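Local coordinates for beta-lactamase-like protein (Koribacter versatilis, PDB 6B9V) that acts as a metal-dependent diphosphatase of the PhnP family, built on a metallo-beta-lactamase-like fold, and cleaves reactive FAD photoproducts, at residues D35-P40 and I249-D254; S172-T177 and D194-D199; L176-S181 and P207-L212; D199-K204 and F229-H234. One frame throughout, in Å; residues are numbered along the deposited sequence.

Contact 1 of 4, residues D35-P40 and I249-D254; sequences DRRLRP and IQLAHD
Arg37 and Asp254 mark the closest pass of the two backbones, their CA atoms 6.1 Å apart, where the loop before strand 41-46 runs by the chain leaving strand 249-251. The carboxylate of Asp254 bonds to the loop backbone: OD2 takes the amide of Leu38 N at 2.8 Å on its syn lone pair, and the bond is almost straight (177°). The same oxygen lies 3.5 Å from Leu38 CG, the two side chains crossing at about a right angle. Arg37, its chain extended from CG to NE, crosses Leu251 at about a right angle, NH2 passing 3.9 Å from Leu251 CD1. NH1 gives a bond of 2.9 Å to Ala252 O, which lies at the guanidinium edge near its plane, the donor tilted from the carbonyl plane. Arginine suits this place because its several donors are used: NH1 also meets Ser12, and NH2 meets His238. A water links Arg36 O to Asp254 N. Ser12 also bonds Asp254 OD1, Arg65 forms a salt bridge with Asp254 OD2, and Arg36 pairs mainly with Glu61. With an amide and an arginine both directed at OD2, Asp254 probably stays ionised, its charge offset chiefly by Arg65, with Arg36 and Arg37 near but not in contact.

Contact 2 of 4, residues S172-T177 and D194-D199; sequences SAAYLT and DILFLD
Ala174 and Tyr175 of strand 173-176 pair with Leu196 and Phe197 of strand 195-199 in a parallel beta-alpha-beta unit, part of one of the two sheets of the metallo-beta-lactamase sandwich. The strand axes run 4.8 Å apart and only 1° from parallel. Ala174 is bonded through both its N and its O: the N donates to Ile195 O, and the O accepts Phe197 N at 2.8 Å. One face carries Ala173, Tyr175, Ile195 and Phe197; of these, Ala173, Ile195 and Phe197 meet the other sheet at Phe260, Leu258 and Leu7. Tyr175 CD1 lies 3.6 Å from Phe197 CB, and the two rings are tilted by 49°, neither stacked nor edge-to-face. The opposite face carries Ala174, Leu196, Leu176 and Leu198, and helix 212-222 covers Leu196 and Leu198. Here Ala174 offers only its CB, which meets Leu196 CD1 at 3.9 Å, while the branched leucines supply the bulk. Where the strands begin, Ser172 O accepts both Asp194 N, at 2.9 Å, and Ile195 N. At the far end the pairing weakens, Asp199 N reaching Leu176 O at 3.1 Å with an angle of only 121°.

Contact 3 of 4, residues L176-S181 and P207-L212; sequences LTDFSS and PTHSTL. With MN (manganese (II) ion), chain D; MN (manganese (II) ion), chain C; PO4 (phosphate ion), chain E.
The imidazole of His209 comes up beside Asp178, its CE1 3.4 Å from Asp178 OD1, in an oblique approach. Asp178 OD1 bridges the two manganese ions at 2.2 Å and 2.4 Å, one oxygen shared by both metals. NE2 of His209 points instead to the phosphate, dividing its hydrogen between O2 at 2.9 Å and O3 at 3.1 Å, while ND1 is hydrogen-bonded to Asp199 OD2. Such an aspartate-bridged dinuclear centre is found in many hydrolases of the metallo-beta-lactamase superfamily; His78, His80, Asp82, His83, His160 and His231 complete it. The phosphate, probably from the crystallisation liquor, may mark where a substrate phosphate sits. Farther along, Phe179 has its CG between the backbone N and the carbonyl carbon (chi1 66°). Its CE1 lies 3.8 Å from CB of Ser210, a small side chain that lets the ring come close. Ser180 and Ser181 form a classic beta bulge opposite Ile159, and Phe179 O receives a CA-H contact from His209 CA at 3.3 Å.

Contact 4 of 4, residues D199-K204 and F229-H234; sequences DALRHK and FTHISH. With ZN (zinc ion), chain F; MN (manganese (II) ion), chain C.
Leu201 O is gripped twice by Ser233: OG donates at 2.7 Å, and the backbone N, in the carbonyl plane and on a lone pair, at 3.1 Å. Serine suits the place because its short hydroxyl, set between the backbone N and the carbonyl carbon (chi1 78°), reaches the same oxygen as its own amide. One residue earlier, Ala200 N gives Thr230 O a nearly straight bond of 2.9 Å (173°), which completes the parallel bridge of Asp199 with Thr230. Ala200 CB then rests 3.6 Å from Phe229 CG, approaching the ring obliquely; a methyl group is bulk enough there, since the ring itself spreads against Leu251 and helix 212-222. Leu201 CD1 lies at the edge of the His231 ring and 3.5 Å from His231 O. Asp199 OD2, which His209 binds, passes 3.7 Å from His231 CB, with carboxylate and ring planes 27° apart. NE2 of His231 ligates a manganese ion at 2.2 Å, and ND1 of His234, three residues on, a zinc ion at 2.0 Å, whose other ligands are Cys23, Cys25 and Cys28. Ala200 O and His231 O are buried without any partner in the model. The bonds to Thr230 O before His231 and from Ser233 after it probably fix the turn that carries it, and a short run of chain joins the dinuclear manganese and zinc sites.

Overall arrangement
Contacts 2 and 4 lie on neighbouring strands of one sheet and share Asp199, while contact 1 extends that sheet outward: Ala252 N meets Phe229 O at 2.9 Å. Contact 1 closes the longest loop, and the other three are nested within it. Contacts 3 and 4, whose centres are about 8 Å apart, interleave along the chain and meet at the dinuclear manganese site, both touching the same ion. Asp199 joins contacts 2, 3 and 4, its OD2 lying 2.6 Å from His209 ND1 and its OD1 2.9 Å from Ser210 N. The zinc ion lies at the far end of contact 4, about 11 Å from the side chain of Arg37 in contact 1.

Contact 1 of 4, residues D35-P40 and I249-D254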
loop_
_atom_site.group_PDB
_atom_site.type_symbol
_atom_site.label_atom_id
_atom_site.label_comp_id
_atom_site.label_asym_id
_atom_site.label_seq_id
_atom_site.Cartn_x
_atom_site.Cartn_y
_atom_site.Cartn_z
ATOM N N ASP A 35 9.130 -16.998 2.475
ATOM C CA ASP A 35 9.770 -15.962 3.282
ATOM C C ASP A 35 9.408 -14.557 2.785
ATOM O O ASP A 35 9.841 -13.568 3.366
ATOM C CB ASP A 35 11.299 -16.137 3.296
ATOM C CG ASP A 35 11.766 -17.175 4.315
ATOM O OD1 ASP A 35 11.167 -17.272 5.401
ATOM O OD2 ASP A 35 12.748 -17.892 4.030
ATOM N N ARG A 36 8.636 -14.478 1.698
ATOM C CA ARG A 36 8.071 -13.213 1.249
ATOM C C ARG A 36 6.687 -13.088 1.838
ATOM O O ARG A 36 5.820 -13.926 1.578
ATOM C CB ARG A 36 8.004 -13.128 -0.279
ATOM C CG ARG A 36 7.405 -11.823 -0.810
ATOM C CD ARG A 36 7.232 -11.883 -2.356
ATOM N NE ARG A 36 6.901 -10.595 -2.981
ATOM C CZ ARG A 36 5.679 -10.062 -2.998
ATOM N NH1 ARG A 36 4.677 -10.688 -2.398
ATOM N NH2 ARG A 36 5.454 -8.896 -3.595
ATOM N N ARG A 37 6.482 -12.044 2.636
ATOM C CA ARG A 37 5.245 -11.913 3.394
ATOM C C ARG A 37 4.662 -10.498 3.319
ATOM O O ARG A 37 5.295 -9.543 3.761
ATOM C CB ARG A 37 5.494 -12.288 4.862
ATOM C CG ARG A 37 6.213 -13.630 5.089
ATOM C CD ARG A 37 6.194 -13.940 6.611
ATOM N NE ARG A 37 6.942 -15.147 6.940
ATOM C CZ ARG A 37 6.450 -16.386 6.905
ATOM N NH1 ARG A 37 5.198 -16.613 6.530
ATOM N NH2 ARG A 37 7.222 -17.410 7.244
ATOM N N LEU A 38 3.456 -10.369 2.767
ATOM C CA LEU A 38 2.750 -9.082 2.801
ATOM C C LEU A 38 2.089 -8.862 4.166
ATOM O O LEU A 38 2.109 -9.751 5.029
ATOM C CB LEU A 38 1.696 -9.015 1.693
ATOM C CG LEU A 38 2.245 -9.279 0.292
ATOM C CD1 LEU A 38 1.137 -9.176 -0.769
ATOM C CD2 LEU A 38 3.386 -8.298 -0.020
ATOM N N ARG A 39 1.528 -7.681 4.390
ATOM C CA ARG A 39 0.956 -7.351 5.668
ATOM C C ARG A 39 -0.275 -8.228 6.023
ATOM O O ARG A 39 -0.863 -8.785 5.149
ATOM C CB ARG A 39 0.663 -5.842 5.787
ATOM C CG ARG A 39 1.833 -4.998 6.298
ATOM C CD ARG A 39 3.095 -5.130 5.498
ATOM N NE ARG A 39 3.072 -4.381 4.259
ATOM C CZ ARG A 39 3.418 -3.124 4.123
ATOM N NH1 ARG A 39 3.852 -2.411 5.147
ATOM N NH2 ARG A 39 3.309 -2.557 2.977
ATOM N N PRO A 40 -0.634 -8.307 7.307
ATOM C CA PRO A 40 -1.475 -9.439 7.739
ATOM C C PRO A 40 -2.993 -9.307 7.529
ATOM O O PRO A 40 -3.604 -8.338 7.980
ATOM C CB PRO A 40 -1.140 -9.556 9.243
ATOM C CG PRO A 40 -0.813 -8.156 9.673
ATOM C CD PRO A 40 -0.105 -7.530 8.453
ATOM N N ILE A 249 1.222 -27.677 14.291
ATOM C CA ILE A 249 1.543 -26.267 14.478
ATOM C C ILE A 249 2.525 -25.816 13.397
ATOM O O ILE A 249 3.576 -26.426 13.225
ATOM C CB ILE A 249 2.154 -26.015 15.889
ATOM C CG1 ILE A 249 1.197 -26.500 16.981
ATOM C CG2 ILE A 249 2.477 -24.558 16.092
ATOM C CD1 ILE A 249 1.748 -26.361 18.411
ATOM N N GLN A 250 2.184 -24.779 12.637
ATOM C CA GLN A 250 3.083 -24.330 11.567
ATOM C C GLN A 250 2.996 -22.824 11.381
ATOM O O GLN A 250 1.966 -22.227 11.695
ATOM C CB GLN A 250 2.733 -25.016 10.234
ATOM C CG GLN A 250 2.934 -26.520 10.160
ATOM C CD GLN A 250 4.392 -26.926 9.997
ATOM O OE1 GLN A 250 4.866 -27.127 8.876
ATOM N NE2 GLN A 250 5.102 -27.069 11.117
ATOM N N LEU A 251 4.052 -22.202 10.845
ATOM C CA LEU A 251 3.907 -20.837 10.346
ATOM C C LEU A 251 3.006 -20.854 9.116
ATOM O O LEU A 251 3.162 -21.721 8.241
ATOM C CB LEU A 251 5.267 -20.214 9.968
ATOM C CG LEU A 251 6.384 -20.213 11.023
ATOM C CD1 LEU A 251 7.624 -19.521 10.457
ATOM C CD2 LEU A 251 5.932 -19.513 12.289
ATOM N N ALA A 252 2.069 -19.911 9.042
ATOM C CA ALA A 252 1.326 -19.699 7.788
ATOM C C ALA A 252 2.235 -19.178 6.671
ATOM O O ALA A 252 3.391 -18.813 6.912
ATOM C CB ALA A 252 0.171 -18.732 8.004
ATOM N N HIS A 253 1.706 -19.134 5.446
ATOM C CA HIS A 253 2.408 -18.468 4.347
ATOM C C HIS A 253 1.397 -17.740 3.466
ATOM O O HIS A 253 0.200 -18.071 3.470
ATOM C CB HIS A 253 3.234 -19.461 3.499
ATOM C CG HIS A 253 2.418 -20.518 2.822
ATOM N ND1 HIS A 253 2.211 -21.773 3.373
ATOM C CD2 HIS A 253 1.766 -20.527 1.633
ATOM C CE1 HIS A 253 1.476 -22.495 2.553
ATOM N NE2 HIS A 253 1.188 -21.763 1.489
ATOM N N ASP A 254 1.870 -16.728 2.747
ATOM C CA ASP A 254 0.997 -15.997 1.822
ATOM C C ASP A 254 0.432 -16.952 0.776
ATOM O O ASP A 254 1.194 -17.651 0.104
ATOM C CB ASP A 254 1.761 -14.863 1.116
ATOM C CG ASP A 254 2.074 -13.683 2.031
ATOM O OD1 ASP A 254 2.082 -13.829 3.280
ATOM O OD2 ASP A 254 2.354 -12.591 1.493
HETATM O O HOH W 1 4.710 -16.080 2.888
HETATM O O HOH W 2 3.831 -12.675 -0.930
#

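Contact 2 of 4, residues S172-T177 and D194-D199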
loop_
_atom_site.group_PDB
_atom_site.type_symbol
_atom_site.label_atom_id
_atom_site.label_comp_id
_atom_site.label_asym_id
_atom_site.label_seq_id
_atom_site.Cartn_x
_atom_site.Cartn_y
_atom_site.Cartn_z
ATOM N N SER A 172 -15.771 -23.489 12.636
ATOM C CA SER A 172 -14.653 -24.235 13.219
ATOM C C SER A 172 -13.303 -23.536 13.025
ATOM O O SER A 172 -12.252 -24.158 13.217
ATOM C CB SER A 172 -14.590 -25.649 12.629
ATOM O OG SER A 172 -14.477 -25.601 11.217
ATOM N N ALA A 173 -13.318 -22.254 12.665
ATOM C CA ALA A 173 -12.053 -21.531 12.504
ATOM C C ALA A 173 -11.972 -20.290 13.404
ATOM O O ALA A 173 -12.995 -19.746 13.797
ATOM C CB ALA A 173 -11.869 -21.143 11.052
ATOM N N ALA A 174 -10.763 -19.852 13.743
ATOM C CA ALA A 174 -10.599 -18.609 14.493
ATOM C C ALA A 174 -9.318 -17.894 14.072
ATOM O O ALA A 174 -8.302 -18.511 13.740
ATOM C CB ALA A 174 -10.611 -18.861 16.008
ATOM N N TYR A 175 -9.387 -16.574 14.077
ATOM C CA TYR A 175 -8.298 -15.745 13.605
ATOM C C TYR A 175 -7.971 -14.714 14.672
ATOM O O TYR A 175 -8.781 -13.825 14.961
ATOM C CB TYR A 175 -8.683 -15.071 12.292
ATOM C CG TYR A 175 -7.599 -14.194 11.715
ATOM C CD1 TYR A 175 -6.515 -14.748 11.051
ATOM C CD2 TYR A 175 -7.664 -12.806 11.836
ATOM C CE1 TYR A 175 -5.506 -13.933 10.502
ATOM C CE2 TYR A 175 -6.661 -11.991 11.301
ATOM C CZ TYR A 175 -5.592 -12.564 10.636
ATOM O OH TYR A 175 -4.594 -11.757 10.096
ATOM N N LEU A 176 -6.786 -14.838 15.259
ATOM C CA LEU A 176 -6.350 -13.944 16.333
ATOM C C LEU A 176 -4.969 -13.386 16.046
ATOM O O LEU A 176 -3.982 -14.105 16.140
ATOM C CB LEU A 176 -6.292 -14.669 17.679
ATOM C CG LEU A 176 -7.567 -14.788 18.512
ATOM C CD1 LEU A 176 -8.559 -15.702 17.856
ATOM C CD2 LEU A 176 -7.178 -15.301 19.894
ATOM N N THR A 177 -4.884 -12.107 15.737
ATOM C CA THR A 177 -3.578 -11.514 15.455
ATOM C C THR A 177 -3.322 -10.359 16.415
ATOM O O THR A 177 -4.251 -9.903 17.090
ATOM C CB THR A 177 -3.487 -11.035 13.988
ATOM O OG1 THR A 177 -2.160 -10.558 13.727
ATOM C CG2 THR A 177 -4.512 -9.927 13.706
ATOM N N ASP A 194 -11.041 -26.538 14.276
ATOM C CA ASP A 194 -10.302 -27.234 13.223
ATOM C C ASP A 194 -9.076 -26.417 12.818
ATOM O O ASP A 194 -8.003 -26.965 12.545
ATOM C CB ASP A 194 -11.174 -27.464 11.981
ATOM C CG ASP A 194 -12.196 -28.555 12.173
ATOM O OD1 ASP A 194 -11.952 -29.460 12.996
ATOM O OD2 ASP A 194 -13.238 -28.508 11.485
ATOM N N ILE A 195 -9.263 -25.101 12.787
ATOM C CA ILE A 195 -8.251 -24.156 12.323
ATOM C C ILE A 195 -8.129 -22.989 13.298
ATOM O O ILE A 195 -9.129 -22.339 13.633
ATOM C CB ILE A 195 -8.587 -23.593 10.926
ATOM C CG1 ILE A 195 -8.578 -24.703 9.878
ATOM C CG2 ILE A 195 -7.592 -22.508 10.526
ATOM C CD1 ILE A 195 -8.984 -24.214 8.524
ATOM N N LEU A 196 -6.904 -22.705 13.728
ATOM C CA LEU A 196 -6.651 -21.548 14.592
ATOM C C LEU A 196 -5.450 -20.730 14.106
ATOM O O LEU A 196 -4.378 -21.284 13.856
ATOM C CB LEU A 196 -6.416 -22.008 16.030
ATOM C CG LEU A 196 -5.965 -20.944 17.038
ATOM C CD1 LEU A 196 -7.042 -19.882 17.227
ATOM C CD2 LEU A 196 -5.612 -21.610 18.370
ATOM N N PHE A 197 -5.630 -19.422 13.957
ATOM C CA PHE A 197 -4.494 -18.539 13.679
ATOM C C PHE A 197 -4.111 -17.783 14.945
ATOM O O PHE A 197 -4.978 -17.255 15.628
ATOM C CB PHE A 197 -4.810 -17.549 12.552
ATOM C CG PHE A 197 -4.634 -18.132 11.165
ATOM C CD1 PHE A 197 -5.515 -19.087 10.691
ATOM C CD2 PHE A 197 -3.594 -17.712 10.341
ATOM C CE1 PHE A 197 -5.356 -19.641 9.424
ATOM C CE2 PHE A 197 -3.419 -18.261 9.070
ATOM C CZ PHE A 197 -4.301 -19.226 8.610
ATOM N N LEU A 198 -2.817 -17.761 15.255
ATOM C CA LEU A 198 -2.272 -16.965 16.353
ATOM C C LEU A 198 -1.127 -16.092 15.870
ATOM O O LEU A 198 -0.373 -16.482 14.992
ATOM C CB LEU A 198 -1.748 -17.852 17.495
ATOM C CG LEU A 198 -2.742 -18.806 18.158
ATOM C CD1 LEU A 198 -2.000 -19.687 19.191
ATOM C CD2 LEU A 198 -3.868 -18.030 18.824
ATOM N N ASP A 199 -0.999 -14.932 16.495
ATOM C CA ASP A 199 0.177 -14.059 16.385
ATOM C C ASP A 199 1.459 -14.800 16.804
ATOM O O ASP A 199 1.485 -15.429 17.864
ATOM C CB ASP A 199 -0.072 -12.836 17.294
ATOM C CG ASP A 199 1.043 -11.806 17.256
ATOM O OD1 ASP A 199 2.130 -12.062 17.808
ATOM O OD2 ASP A 199 0.804 -10.713 16.706
#

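Contact 3 of 4, residues L176-S181 and P207-L212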
loop_
_atom_site.group_PDB
_atom_site.type_symbol
_atom_site.label_atom_id
_atom_site.label_comp_id
_atom_site.label_asym_id
_atom_site.label_seq_id
_atom_site.Cartn_x
_atom_site.Cartn_y
_atom_site.Cartn_z
ATOM N N LEU A 176 -6.786 -14.838 15.259
ATOM C CA LEU A 176 -6.350 -13.944 16.333
ATOM C C LEU A 176 -4.969 -13.386 16.046
ATOM O O LEU A 176 -3.982 -14.105 16.140
ATOM C CB LEU A 176 -6.292 -14.669 17.679
ATOM C CG LEU A 176 -7.567 -14.788 18.512
ATOM C CD1 LEU A 176 -8.559 -15.702 17.856
ATOM C CD2 LEU A 176 -7.178 -15.301 19.894
ATOM N N THR A 177 -4.884 -12.107 15.737
ATOM C CA THR A 177 -3.578 -11.514 15.455
ATOM C C THR A 177 -3.322 -10.359 16.415
ATOM O O THR A 177 -4.251 -9.903 17.090
ATOM C CB THR A 177 -3.487 -11.035 13.988
ATOM O OG1 THR A 177 -2.160 -10.558 13.727
ATOM C CG2 THR A 177 -4.512 -9.927 13.706
ATOM N N ASP A 178 -2.066 -9.900 16.484
ATOM C CA ASP A 178 -1.708 -8.720 17.277
ATOM C C ASP A 178 -2.151 -8.831 18.736
ATOM O O ASP A 178 -2.898 -7.986 19.243
ATOM C CB ASP A 178 -2.306 -7.446 16.663
ATOM C CG ASP A 178 -1.684 -7.089 15.306
ATOM O OD1 ASP A 178 -0.979 -6.059 15.206
ATOM O OD2 ASP A 178 -1.909 -7.843 14.355
ATOM N N PHE A 179 -1.715 -9.877 19.420
ATOM C CA PHE A 179 -1.970 -9.932 20.854
ATOM C C PHE A 179 -0.691 -10.251 21.581
ATOM O O PHE A 179 0.193 -10.940 21.035
ATOM C CB PHE A 179 -3.042 -10.977 21.217
ATOM C CG PHE A 179 -2.624 -12.399 20.948
ATOM C CD1 PHE A 179 -1.892 -13.119 21.889
ATOM C CD2 PHE A 179 -2.975 -13.021 19.759
ATOM C CE1 PHE A 179 -1.494 -14.429 21.633
ATOM C CE2 PHE A 179 -2.596 -14.337 19.499
ATOM C CZ PHE A 179 -1.838 -15.036 20.431
ATOM N N SER A 180 -0.614 -9.746 22.804
ATOM C CA SER A 180 0.424 -10.145 23.746
ATOM C C SER A 180 -0.167 -11.115 24.761
ATOM O O SER A 180 0.557 -11.895 25.369
ATOM C CB SER A 180 1.038 -8.925 24.435
ATOM O OG SER A 180 0.056 -8.041 24.955
ATOM N N SER A 181 -1.481 -11.078 24.951
ATOM C CA SER A 181 -2.117 -12.066 25.835
ATOM C C SER A 181 -3.596 -12.256 25.504
ATOM O O SER A 181 -4.222 -11.416 24.835
ATOM C CB SER A 181 -1.953 -11.680 27.312
ATOM O OG SER A 181 -2.657 -10.492 27.640
ATOM N N PRO A 207 6.620 -6.131 23.592
ATOM C CA PRO A 207 5.555 -5.553 24.425
ATOM C C PRO A 207 4.112 -5.779 23.922
ATOM O O PRO A 207 3.208 -5.813 24.751
ATOM C CB PRO A 207 5.890 -4.054 24.419
ATOM C CG PRO A 207 7.383 -4.015 24.222
ATOM C CD PRO A 207 7.655 -5.130 23.244
ATOM N N THR A 208 3.882 -5.917 22.619
ATOM C CA THR A 208 2.497 -5.969 22.143
ATOM C C THR A 208 2.177 -7.191 21.297
ATOM O O THR A 208 1.046 -7.330 20.821
ATOM C CB THR A 208 2.120 -4.695 21.329
ATOM O OG1 THR A 208 2.959 -4.591 20.181
ATOM C CG2 THR A 208 2.277 -3.434 22.186
ATOM N N HIS A 209 3.157 -8.082 21.118
ATOM C CA HIS A 209 2.949 -9.277 20.299
ATOM C C HIS A 209 3.331 -10.524 21.100
ATOM O O HIS A 209 3.749 -10.418 22.248
ATOM C CB HIS A 209 3.743 -9.182 18.979
ATOM C CG HIS A 209 3.180 -8.188 18.009
ATOM N ND1 HIS A 209 2.203 -8.514 17.086
ATOM C CD2 HIS A 209 3.440 -6.865 17.816
ATOM C CE1 HIS A 209 1.888 -7.448 16.375
ATOM N NE2 HIS A 209 2.626 -6.436 16.792
ATOM N N SER A 210 3.141 -11.700 20.514
ATOM C CA SER A 210 3.454 -12.957 21.191
ATOM C C SER A 210 4.686 -13.589 20.546
ATOM O O SER A 210 4.871 -13.459 19.335
ATOM C CB SER A 210 2.262 -13.922 21.120
ATOM O OG SER A 210 2.534 -15.108 21.836
ATOM N N THR A 211 5.514 -14.267 21.345
ATOM C CA THR A 211 6.671 -14.985 20.824
ATOM C C THR A 211 6.282 -16.347 20.288
ATOM O O THR A 211 5.206 -16.872 20.595
ATOM C CB THR A 211 7.762 -15.206 21.898
ATOM O OG1 THR A 211 7.261 -16.079 22.923
ATOM C CG2 THR A 211 8.185 -13.881 22.506
ATOM N N LEU A 212 7.182 -16.921 19.504
ATOM C CA LEU A 212 7.010 -18.279 18.998
ATOM C C LEU A 212 6.724 -19.244 20.144
ATOM O O LEU A 212 5.780 -20.036 20.076
ATOM C CB LEU A 212 8.265 -18.727 18.226
ATOM C CG LEU A 212 8.144 -19.988 17.369
ATOM C CD1 LEU A 212 7.198 -19.743 16.195
ATOM C CD2 LEU A 212 9.517 -20.419 16.868
HETATM MN MN MN D . -1.374 -3.802 15.938
HETATM MN MN MN C . -0.246 -5.623 13.180
HETATM P P PO4 E . 1.327 -3.663 14.928
HETATM O O1 PO4 E . -0.033 -3.753 14.226
HETATM O O2 PO4 E . 2.234 -4.774 14.473
HETATM O O3 PO4 E . 1.149 -3.781 16.424
HETATM O O4 PO4 E . 1.992 -2.343 14.581
#

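Contact 4 of 4, residues D199-K204 and F229-H234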
loop_
_atom_site.group_PDB
_atom_site.type_symbol
_atom_site.label_atom_id
_atom_site.label_comp_id
_atom_site.label_asym_id
_atom_site.label_seq_id
_atom_site.Cartn_x
_atom_site.Cartn_y
_atom_site.Cartn_z
ATOM N N ASP A 199 -0.999 -14.932 16.495
ATOM C CA ASP A 199 0.177 -14.059 16.385
ATOM C C ASP A 199 1.459 -14.800 16.804
ATOM O O ASP A 199 1.485 -15.429 17.864
ATOM C CB ASP A 199 -0.072 -12.836 17.294
ATOM C CG ASP A 199 1.043 -11.806 17.256
ATOM O OD1 ASP A 199 2.130 -12.062 17.808
ATOM O OD2 ASP A 199 0.804 -10.713 16.706
ATOM N N ALA A 200 2.510 -14.761 15.979
ATOM C CA ALA A 200 3.854 -15.122 16.468
ATOM C C ALA A 200 4.885 -14.268 15.733
ATOM O O ALA A 200 5.225 -14.524 14.569
ATOM C CB ALA A 200 4.144 -16.634 16.295
ATOM N N LEU A 201 5.349 -13.227 16.418
ATOM C CA LEU A 201 6.158 -12.199 15.785
ATOM C C LEU A 201 7.607 -12.614 15.600
ATOM O O LEU A 201 8.187 -12.400 14.538
ATOM C CB LEU A 201 6.101 -10.910 16.603
ATOM C CG LEU A 201 6.981 -9.747 16.134
ATOM C CD1 LEU A 201 6.392 -9.154 14.831
ATOM C CD2 LEU A 201 7.110 -8.674 17.227
ATOM N N ARG A 202 8.198 -13.171 16.653
ATOM C CA ARG A 202 9.641 -13.374 16.712
ATOM C C ARG A 202 9.963 -14.240 17.928
ATOM O O ARG A 202 9.054 -14.660 18.641
ATOM C CB ARG A 202 10.356 -12.031 16.791
ATOM C CG ARG A 202 10.156 -11.323 18.141
ATOM C CD ARG A 202 10.656 -9.883 18.114
ATOM N NE ARG A 202 10.682 -9.278 19.452
ATOM C CZ ARG A 202 11.114 -8.038 19.704
ATOM N NH1 ARG A 202 11.555 -7.273 18.715
ATOM N NH2 ARG A 202 11.117 -7.561 20.946
ATOM N N HIS A 203 11.244 -14.500 18.171
ATOM C CA HIS A 203 11.636 -15.329 19.299
ATOM C C HIS A 203 11.598 -14.579 20.642
ATOM O O HIS A 203 11.190 -15.143 21.657
ATOM C CB HIS A 203 13.041 -15.900 19.068
ATOM C CG HIS A 203 13.102 -16.954 18.006
ATOM N ND1 HIS A 203 12.715 -18.259 18.226
ATOM C CD2 HIS A 203 13.537 -16.905 16.724
ATOM C CE1 HIS A 203 12.893 -18.964 17.123
ATOM N NE2 HIS A 203 13.395 -18.168 16.199
ATOM N N LYS A 204 12.034 -13.322 20.640
ATOM C CA LYS A 204 12.238 -12.547 21.877
ATOM C C LYS A 204 10.949 -11.830 22.299
ATOM O O LYS A 204 10.206 -11.346 21.439
ATOM C CB LYS A 204 13.369 -11.526 21.672
ATOM C CG LYS A 204 13.760 -10.703 22.893
ATOM C CD LYS A 204 14.611 -9.494 22.491
ATOM C CE LYS A 204 15.166 -8.754 23.704
ATOM N NZ LYS A 204 16.104 -7.649 23.320
ATOM N N PHE A 229 0.620 -19.832 12.593
ATOM C CA PHE A 229 1.077 -18.566 13.142
ATOM C C PHE A 229 1.139 -17.499 12.051
ATOM O O PHE A 229 1.465 -17.788 10.888
ATOM C CB PHE A 229 2.447 -18.701 13.799
ATOM C CG PHE A 229 2.465 -19.581 15.034
ATOM C CD1 PHE A 229 1.311 -19.805 15.775
ATOM C CD2 PHE A 229 3.643 -20.179 15.445
ATOM C CE1 PHE A 229 1.341 -20.615 16.926
ATOM C CE2 PHE A 229 3.684 -20.990 16.591
ATOM C CZ PHE A 229 2.534 -21.203 17.327
ATOM N N THR A 230 0.870 -16.260 12.435
ATOM C CA THR A 230 0.891 -15.168 11.448
ATOM C C THR A 230 1.484 -13.916 12.099
ATOM O O THR A 230 1.913 -13.967 13.260
ATOM C CB THR A 230 -0.530 -14.913 10.890
ATOM O OG1 THR A 230 -0.481 -13.977 9.801
ATOM C CG2 THR A 230 -1.462 -14.381 11.994
ATOM N N HIS A 231 1.524 -12.808 11.356
ATOM C CA HIS A 231 2.162 -11.548 11.783
ATOM C C HIS A 231 3.674 -11.750 11.992
ATOM O O HIS A 231 4.293 -11.135 12.850
ATOM C CB HIS A 231 1.514 -10.991 13.054
ATOM C CG HIS A 231 1.520 -9.494 13.118
ATOM N ND1 HIS A 231 2.674 -8.764 13.291
ATOM C CD2 HIS A 231 0.514 -8.594 13.015
ATOM C CE1 HIS A 231 2.379 -7.473 13.301
ATOM N NE2 HIS A 231 1.079 -7.344 13.115
ATOM N N ILE A 232 4.254 -12.570 11.126
ATOM C CA ILE A 232 5.619 -13.065 11.277
ATOM C C ILE A 232 6.667 -12.061 10.784
ATOM O O ILE A 232 6.509 -11.497 9.702
ATOM C CB ILE A 232 5.789 -14.378 10.500
ATOM C CG1 ILE A 232 4.857 -15.462 11.074
ATOM C CG2 ILE A 232 7.256 -14.834 10.503
ATOM C CD1 ILE A 232 4.543 -16.554 10.078
ATOM N N SER A 233 7.727 -11.867 11.570
ATOM C CA SER A 233 8.815 -10.938 11.223
ATOM C C SER A 233 10.017 -11.657 10.604
ATOM O O SER A 233 10.048 -12.889 10.539
ATOM C CB SER A 233 9.275 -10.174 12.474
ATOM O OG SER A 233 10.118 -10.998 13.269
ATOM N N HIS A 234 11.026 -10.899 10.163
ATOM C CA HIS A 234 12.212 -11.525 9.577
ATOM C C HIS A 234 13.051 -12.311 10.588
ATOM O O HIS A 234 14.044 -12.957 10.235
ATOM C CB HIS A 234 13.075 -10.470 8.833
ATOM C CG HIS A 234 13.623 -9.366 9.688
ATOM N ND1 HIS A 234 14.711 -8.590 9.344
ATOM C CD2 HIS A 234 13.260 -8.957 10.932
ATOM C CE1 HIS A 234 14.964 -7.726 10.310
ATOM N NE2 HIS A 234 14.099 -7.929 11.286
HETATM ZN ZN ZN F . 15.904 -8.751 7.688
HETATM MN MN MN C . -0.246 -5.623 13.180
#